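Endo-1,4-beta-mannanase (Eisenia fetida, PDB 5Y6T) probably hydrolyses internal beta-1,4-mannosidic linkages in mannans, as a glycoside hydrolase family 5 endo-mannanase associated with cold adaptation. Local coordinates at residues F38-Y43 and G75-F80; W69-G74 and I115-G120. All coordinates share one frame; numbering follows the deposited sequence.

Interaction 1 (F38-Y43 and G75-F80)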
loop_
_atom_site.group_PDB
_atom_site.type_symbol
_atom_site.label_atom_id
_atom_site.label_comp_id
_atom_site.label_asym_id
_atom_site.label_seq_id
_atom_site.Cartn_x
_atom_site.Cartn_y
_atom_site.Cartn_z
ATOM N N PHE A 38 3.289 15.776 3.265
ATOM C CA PHE A 38 3.793 16.238 1.973
ATOM C C PHE A 38 2.874 17.276 1.369
ATOM O O PHE A 38 1.663 17.159 1.442
ATOM C CB PHE A 38 3.950 15.015 1.043
ATOM C CG PHE A 38 4.836 13.945 1.624
ATOM C CD1 PHE A 38 6.196 13.976 1.517
ATOM C CD2 PHE A 38 4.265 12.847 2.274
ATOM C CE1 PHE A 38 6.995 13.000 2.061
ATOM C CE2 PHE A 38 5.047 11.846 2.787
ATOM C CZ PHE A 38 6.405 11.891 2.701
ATOM N N GLY A 39 3.438 18.262 0.694
ATOM C CA GLY A 39 2.597 19.295 0.139
ATOM C C GLY A 39 2.439 20.483 1.119
ATOM O O GLY A 39 2.706 20.375 2.343
ATOM N N ASN A 40 2.050 21.602 0.544
ATOM C CA ASN A 40 1.765 22.860 1.308
ATOM C C ASN A 40 2.921 23.273 2.213
ATOM O O ASN A 40 2.717 23.844 3.284
ATOM C CB ASN A 40 0.426 22.763 2.000
ATOM C CG ASN A 40 -0.719 22.644 1.002
ATOM O OD1 ASN A 40 -0.668 23.248 -0.084
ATOM N ND2 ASN A 40 -1.770 21.917 1.374
ATOM N N GLY A 41 4.135 23.008 1.729
ATOM C CA GLY A 41 5.400 23.373 2.436
ATOM C C GLY A 41 5.617 22.709 3.795
ATOM O O GLY A 41 6.512 23.119 4.565
ATOM N N GLN A 42 4.909 21.593 4.062
ATOM C CA GLN A 42 4.949 20.937 5.331
ATOM C C GLN A 42 6.236 20.185 5.560
ATOM O O GLN A 42 6.697 20.063 6.665
ATOM C CB GLN A 42 3.713 20.033 5.513
ATOM C CG GLN A 42 2.452 20.842 5.613
ATOM C CD GLN A 42 2.524 21.958 6.663
ATOM O OE1 GLN A 42 2.609 21.671 7.856
ATOM N NE2 GLN A 42 2.505 23.202 6.206
ATOM N N TYR A 43 6.807 19.641 4.504
ATOM C CA TYR A 43 7.960 18.812 4.665
ATOM C C TYR A 43 9.125 19.694 5.128
ATOM O O TYR A 43 9.823 19.349 6.085
ATOM C CB TYR A 43 8.267 18.101 3.316
ATOM C CG TYR A 43 9.321 17.035 3.400
ATOM C CD1 TYR A 43 8.983 15.714 3.663
ATOM C CD2 TYR A 43 10.661 17.315 3.172
ATOM C CE1 TYR A 43 9.963 14.739 3.717
ATOM C CE2 TYR A 43 11.630 16.350 3.273
ATOM C CZ TYR A 43 11.256 15.033 3.491
ATOM O OH TYR A 43 12.232 14.033 3.596
ATOM N N GLY A 75 -8.423 15.644 3.007
ATOM C CA GLY A 75 -8.706 16.825 3.801
ATOM C C GLY A 75 -7.734 17.959 3.639
ATOM O O GLY A 75 -8.119 19.099 3.856
ATOM N N TYR A 76 -6.502 17.679 3.203
ATOM C CA TYR A 76 -5.505 18.704 3.013
ATOM C C TYR A 76 -4.916 18.791 1.616
ATOM O O TYR A 76 -4.700 19.874 1.134
ATOM C CB TYR A 76 -4.417 18.465 4.013
ATOM C CG TYR A 76 -3.371 19.543 4.261
ATOM C CD1 TYR A 76 -3.703 20.802 4.809
ATOM C CD2 TYR A 76 -2.021 19.277 4.006
ATOM C CE1 TYR A 76 -2.728 21.708 5.110
ATOM C CE2 TYR A 76 -1.049 20.201 4.246
ATOM C CZ TYR A 76 -1.378 21.396 4.837
ATOM O OH TYR A 76 -0.347 22.294 5.124
ATOM N N THR A 77 -4.643 17.640 1.015
ATOM C CA THR A 77 -4.261 17.483 -0.361
ATOM C C THR A 77 -5.144 16.391 -0.951
ATOM O O THR A 77 -5.666 15.532 -0.209
ATOM C CB THR A 77 -2.793 17.068 -0.498
ATOM O OG1 THR A 77 -2.565 15.793 0.114
ATOM C CG2 THR A 77 -1.847 18.185 0.099
ATOM N N PRO A 78 -5.290 16.353 -2.271
ATOM C CA PRO A 78 -4.837 17.341 -3.246
ATOM C C PRO A 78 -5.618 18.685 -3.255
ATOM O O PRO A 78 -6.454 18.946 -2.371
ATOM C CB PRO A 78 -5.028 16.603 -4.554
ATOM C CG PRO A 78 -6.268 15.810 -4.300
ATOM C CD PRO A 78 -6.143 15.315 -2.897
ATOM N N GLU A 79 -5.267 19.551 -4.173
ATOM C CA GLU A 79 -5.848 20.859 -4.210
ATOM C C GLU A 79 -7.024 20.896 -5.151
ATOM O O GLU A 79 -6.871 20.700 -6.350
ATOM C CB GLU A 79 -4.793 21.880 -4.667
ATOM C CG GLU A 79 -5.284 23.307 -4.638
ATOM C CD GLU A 79 -5.495 23.881 -3.214
ATOM O OE1 GLU A 79 -5.198 23.226 -2.204
ATOM O OE2 GLU A 79 -5.995 25.032 -3.114
ATOM N N PHE A 80 -8.194 21.139 -4.563
ATOM C CA PHE A 80 -9.465 21.166 -5.283
ATOM C C PHE A 80 -9.874 22.601 -5.542
ATOM O O PHE A 80 -9.755 23.432 -4.645
ATOM C CB PHE A 80 -10.603 20.476 -4.507
ATOM C CG PHE A 80 -10.374 19.015 -4.251
ATOM C CD1 PHE A 80 -10.734 18.092 -5.205
ATOM C CD2 PHE A 80 -9.866 18.566 -3.046
ATOM C CE1 PHE A 80 -10.552 16.752 -5.019
ATOM C CE2 PHE A 80 -9.661 17.194 -2.835
ATOM C CZ PHE A 80 -10.008 16.283 -3.843
HETATM O O HOH W 1 -0.684 15.625 1.964
HETATM O O HOH W 2 -3.620 21.344 -1.018
#
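Asn40 presses the amino end of its amide onto one face of the Tyr76 ring, ND2 standing 3.4 Å above the ring plane and offset toward the rim that carries CE2 and CZ. The two flat groups are almost perpendicular, with their planes 89° apart, and CB of Asn40 comes within 3.3 Å of Tyr76 OH. Gln42 reaches the same ring at its edge, where CG lies 3.2 Å from Tyr76 OH. Its NE2 is equally near that hydroxyl, but at a poor angle for a hydrogen bond; one of its N-H groups points instead to Asn40 O, in a nearly straight bond of 3.0 Å, though from above the carbonyl plane. A bend at chi2 (-52°) turns the Gln42 chain back toward the turn, which brings NE2 to Asn40 O. Deeper in the contact, Thr77 CG2 packs 3.9 Å from both Phe38 O and Asn40 ND2. Two waters stitch the segments together: one bridges Phe38 O and Thr77 OG1, while the other accepts from Asn40 ND2 and donates to Tyr76 O and Glu79 OE1. The turn presenting Asn40 is a type I' beta turn from Gly39 to Gln42, leading directly into helix 42-60 with Gly41 at the N-cap. Gly39 has backbone angles (phi 92°) that suit a residue without a side chain. Further out, Asp98 and Asp90 accept from the backbone N-H groups of Gly39 and Asn40, and Thr77 OG1 is hydrogen-bonded to His71 ND1. Immediately after Thr77 the chain passes through a cis peptide bond into Pro78.

Interaction 2 (W69-G74 and I115-G120); sequences WVHCDG and IVLWNG
Trp69 lays its indole alongside Val116, CD1 sitting 3.6 Å from Val116 CB, with CG1 of the valine over one face of the ring. The two point the same way from a parallel bridge between strands 65-72 and 112-119, neighbours in the (beta/alpha)8 barrel expected of a GH5 enzyme. The far end of the indole meets Asn119, whose ND2 lies 3.5 Å from Trp69 CZ3, the amide and ring planes being tilted 49° to each other. Replacing Trp69 by an alanine is likely to open a gap beside Val116 and leave the Asn119 amide without the indole it rests against. That amide has polar partners elsewhere, OD1 bonding to Asn166 and ND2 to Tyr34. A bound Tris lies near Trp69 and an isopropanol near Asn119, both probably from the crystallisation liquor but consistent with a pocket here.

Val70 N donates to Val116 O at 2.9 Å, and Val70 CG2 meets Ile115 CG2 tightly, at 3.4 Å. Between Trp69 and Cys72 a beta bulge shifts the register by one residue. There Leu117 O receives two successive amides, a weak bond from His71 N and a second from Cys72 N at 3.2 Å, while a water takes the same Cys72 N-H and donates to Val116 O. His71 CB makes an off-centre CH-pi contact with the six-membered ring of Trp118, and CD2 lies over the indole near its rim, the two rings meeting obliquely. Tyr141 and Gln211 hold the far polar ends, at His71 NE2 and Trp118 NE1. Past the bulge, Asn119 N donates to Cys72 O at 2.8 Å, approaching from 41° above the carbonyl plane.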
loop_
_atom_site.group_PDB
_atom_site.type_symbol
_atom_site.label_atom_id
_atom_site.label_comp_id
_atom_site.label_asym_id
_atom_site.label_seq_id
_atom_site.Cartn_x
_atom_site.Cartn_y
_atom_site.Cartn_z
ATOM N N TRP A 69 1.826 7.207 3.679
ATOM C CA TRP A 69 0.548 7.662 3.125
ATOM C C TRP A 69 0.580 9.148 2.847
ATOM O O TRP A 69 1.186 9.916 3.624
ATOM C CB TRP A 69 -0.570 7.390 4.092
ATOM C CG TRP A 69 -0.864 5.968 4.460
ATOM C CD1 TRP A 69 -0.153 4.838 4.134
ATOM C CD2 TRP A 69 -1.971 5.525 5.235
ATOM N NE1 TRP A 69 -0.745 3.715 4.721
ATOM C CE2 TRP A 69 -1.863 4.122 5.389
ATOM C CE3 TRP A 69 -3.045 6.176 5.861
ATOM C CZ2 TRP A 69 -2.802 3.370 6.121
ATOM C CZ3 TRP A 69 -3.966 5.423 6.561
ATOM C CH2 TRP A 69 -3.842 4.043 6.693
ATOM N N VAL A 70 -0.163 9.553 1.825
ATOM C CA VAL A 70 -0.106 10.964 1.372
ATOM C C VAL A 70 -1.451 11.647 1.502
ATOM O O VAL A 70 -1.641 12.366 2.500
ATOM C CB VAL A 70 0.468 11.097 -0.058
ATOM C CG1 VAL A 70 0.591 12.550 -0.493
ATOM C CG2 VAL A 70 1.819 10.358 -0.191
ATOM N N HIS A 71 -2.397 11.497 0.595
ATOM C CA HIS A 71 -3.605 12.318 0.684
ATOM C C HIS A 71 -4.566 11.891 1.804
ATOM O O HIS A 71 -5.364 12.736 2.313
ATOM C CB HIS A 71 -4.424 12.300 -0.604
ATOM C CG HIS A 71 -3.651 12.676 -1.834
ATOM N ND1 HIS A 71 -2.950 13.856 -1.945
ATOM C CD2 HIS A 71 -3.604 12.091 -3.047
ATOM C CE1 HIS A 71 -2.462 13.969 -3.177
ATOM N NE2 HIS A 71 -2.838 12.894 -3.863
ATOM N N CYS A 72 -4.574 10.594 2.086
ATOM C CA CYS A 72 -5.397 10.027 3.182
ATOM C C CYS A 72 -6.873 10.240 2.872
ATOM O O CYS A 72 -7.385 9.721 1.859
ATOM C CB CYS A 72 -4.944 10.588 4.557
ATOM S SG CYS A 72 -3.253 10.087 4.977
ATOM N N ASP A 73 -7.567 11.080 3.605
ATOM C CA ASP A 73 -8.989 11.304 3.358
ATOM C C ASP A 73 -9.267 12.530 2.474
ATOM O O ASP A 73 -10.370 12.893 2.274
ATOM C CB ASP A 73 -9.714 11.514 4.712
ATOM C CG ASP A 73 -9.169 12.722 5.485
ATOM O OD1 ASP A 73 -8.331 13.471 5.005
ATOM O OD2 ASP A 73 -9.593 12.953 6.600
ATOM N N GLY A 74 -8.227 13.109 1.869
ATOM C CA GLY A 74 -8.361 14.287 0.986
ATOM C C GLY A 74 -8.616 15.620 1.684
ATOM O O GLY A 74 -9.022 16.567 1.049
ATOM N N ILE A 115 4.382 4.286 -1.687
ATOM C CA ILE A 115 3.588 5.540 -1.509
ATOM C C ILE A 115 2.120 5.281 -1.746
ATOM O O ILE A 115 1.742 4.886 -2.834
ATOM C CB ILE A 115 4.062 6.680 -2.438
ATOM C CG1 ILE A 115 5.589 6.892 -2.334
ATOM C CG2 ILE A 115 3.334 7.973 -2.125
ATOM C CD1 ILE A 115 6.169 7.817 -3.384
ATOM N N VAL A 116 1.327 5.533 -0.706
ATOM C CA VAL A 116 -0.099 5.324 -0.715
ATOM C C VAL A 116 -0.851 6.627 -0.921
ATOM O O VAL A 116 -0.808 7.491 -0.071
ATOM C CB VAL A 116 -0.586 4.621 0.578
ATOM C CG1 VAL A 116 -2.029 4.280 0.408
ATOM C CG2 VAL A 116 0.202 3.339 0.878
ATOM N N LEU A 117 -1.632 6.725 -1.989
ATOM C CA LEU A 117 -2.352 7.975 -2.280
ATOM C C LEU A 117 -3.534 8.269 -1.360
ATOM O O LEU A 117 -3.543 9.315 -0.692
ATOM C CB LEU A 117 -2.817 7.968 -3.714
ATOM C CG LEU A 117 -1.771 7.855 -4.823
ATOM C CD1 LEU A 117 -2.388 7.810 -6.237
ATOM C CD2 LEU A 117 -0.828 9.046 -4.814
ATOM N N TRP A 118 -4.459 7.319 -1.288
ATOM C CA TRP A 118 -5.714 7.546 -0.664
ATOM C C TRP A 118 -5.950 6.568 0.475
ATOM O O TRP A 118 -5.400 5.471 0.463
ATOM C CB TRP A 118 -6.859 7.424 -1.652
ATOM C CG TRP A 118 -6.749 8.334 -2.816
ATOM C CD1 TRP A 118 -6.413 7.968 -4.076
ATOM C CD2 TRP A 118 -7.091 9.709 -2.883
ATOM N NE1 TRP A 118 -6.492 9.024 -4.917
ATOM C CE2 TRP A 118 -6.949 10.105 -4.214
ATOM C CE3 TRP A 118 -7.570 10.655 -1.955
ATOM C CZ2 TRP A 118 -7.146 11.424 -4.627
ATOM C CZ3 TRP A 118 -7.806 11.908 -2.363
ATOM C CH2 TRP A 118 -7.576 12.301 -3.702
ATOM N N ASN A 119 -6.817 6.968 1.423
ATOM C CA ASN A 119 -7.272 6.062 2.497
ATOM C C ASN A 119 -8.713 5.675 2.416
ATOM O O ASN A 119 -9.600 6.508 2.224
ATOM C CB ASN A 119 -6.980 6.717 3.875
ATOM C CG ASN A 119 -7.098 5.728 5.037
ATOM O OD1 ASN A 119 -7.046 4.534 4.850
ATOM N ND2 ASN A 119 -7.302 6.260 6.242
ATOM N N GLY A 120 -8.913 4.372 2.421
ATOM C CA GLY A 120 -10.168 3.703 2.461
ATOM C C GLY A 120 -10.655 3.246 3.832
ATOM O O GLY A 120 -11.729 2.686 3.939
HETATM O O HOH W 3 -3.113 7.953 1.788
#

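Interaction 1 and interaction 2 have centres about 11 Å apart and alternate along the chain: 38-43, 69-74, 75-80, then 115-120. Segments 69-74 and 75-80 are continuous, so one piece of chain ends barrel strand 65-72 still paired with strand 112-119, then runs outward to face the loop that starts helix 42-60. Interaction 2 lies nearer the chain's centre, about 10 Å from it against about 20 Å for interaction 1. They touch through the Thr77-His71 hydrogen bond and where Pro78 CD packs 3.4 Å from Trp118 CH2. The loop after strand 65-72 thus belongs to both contacts, joining the barrel strand to the turn before helix 42-60.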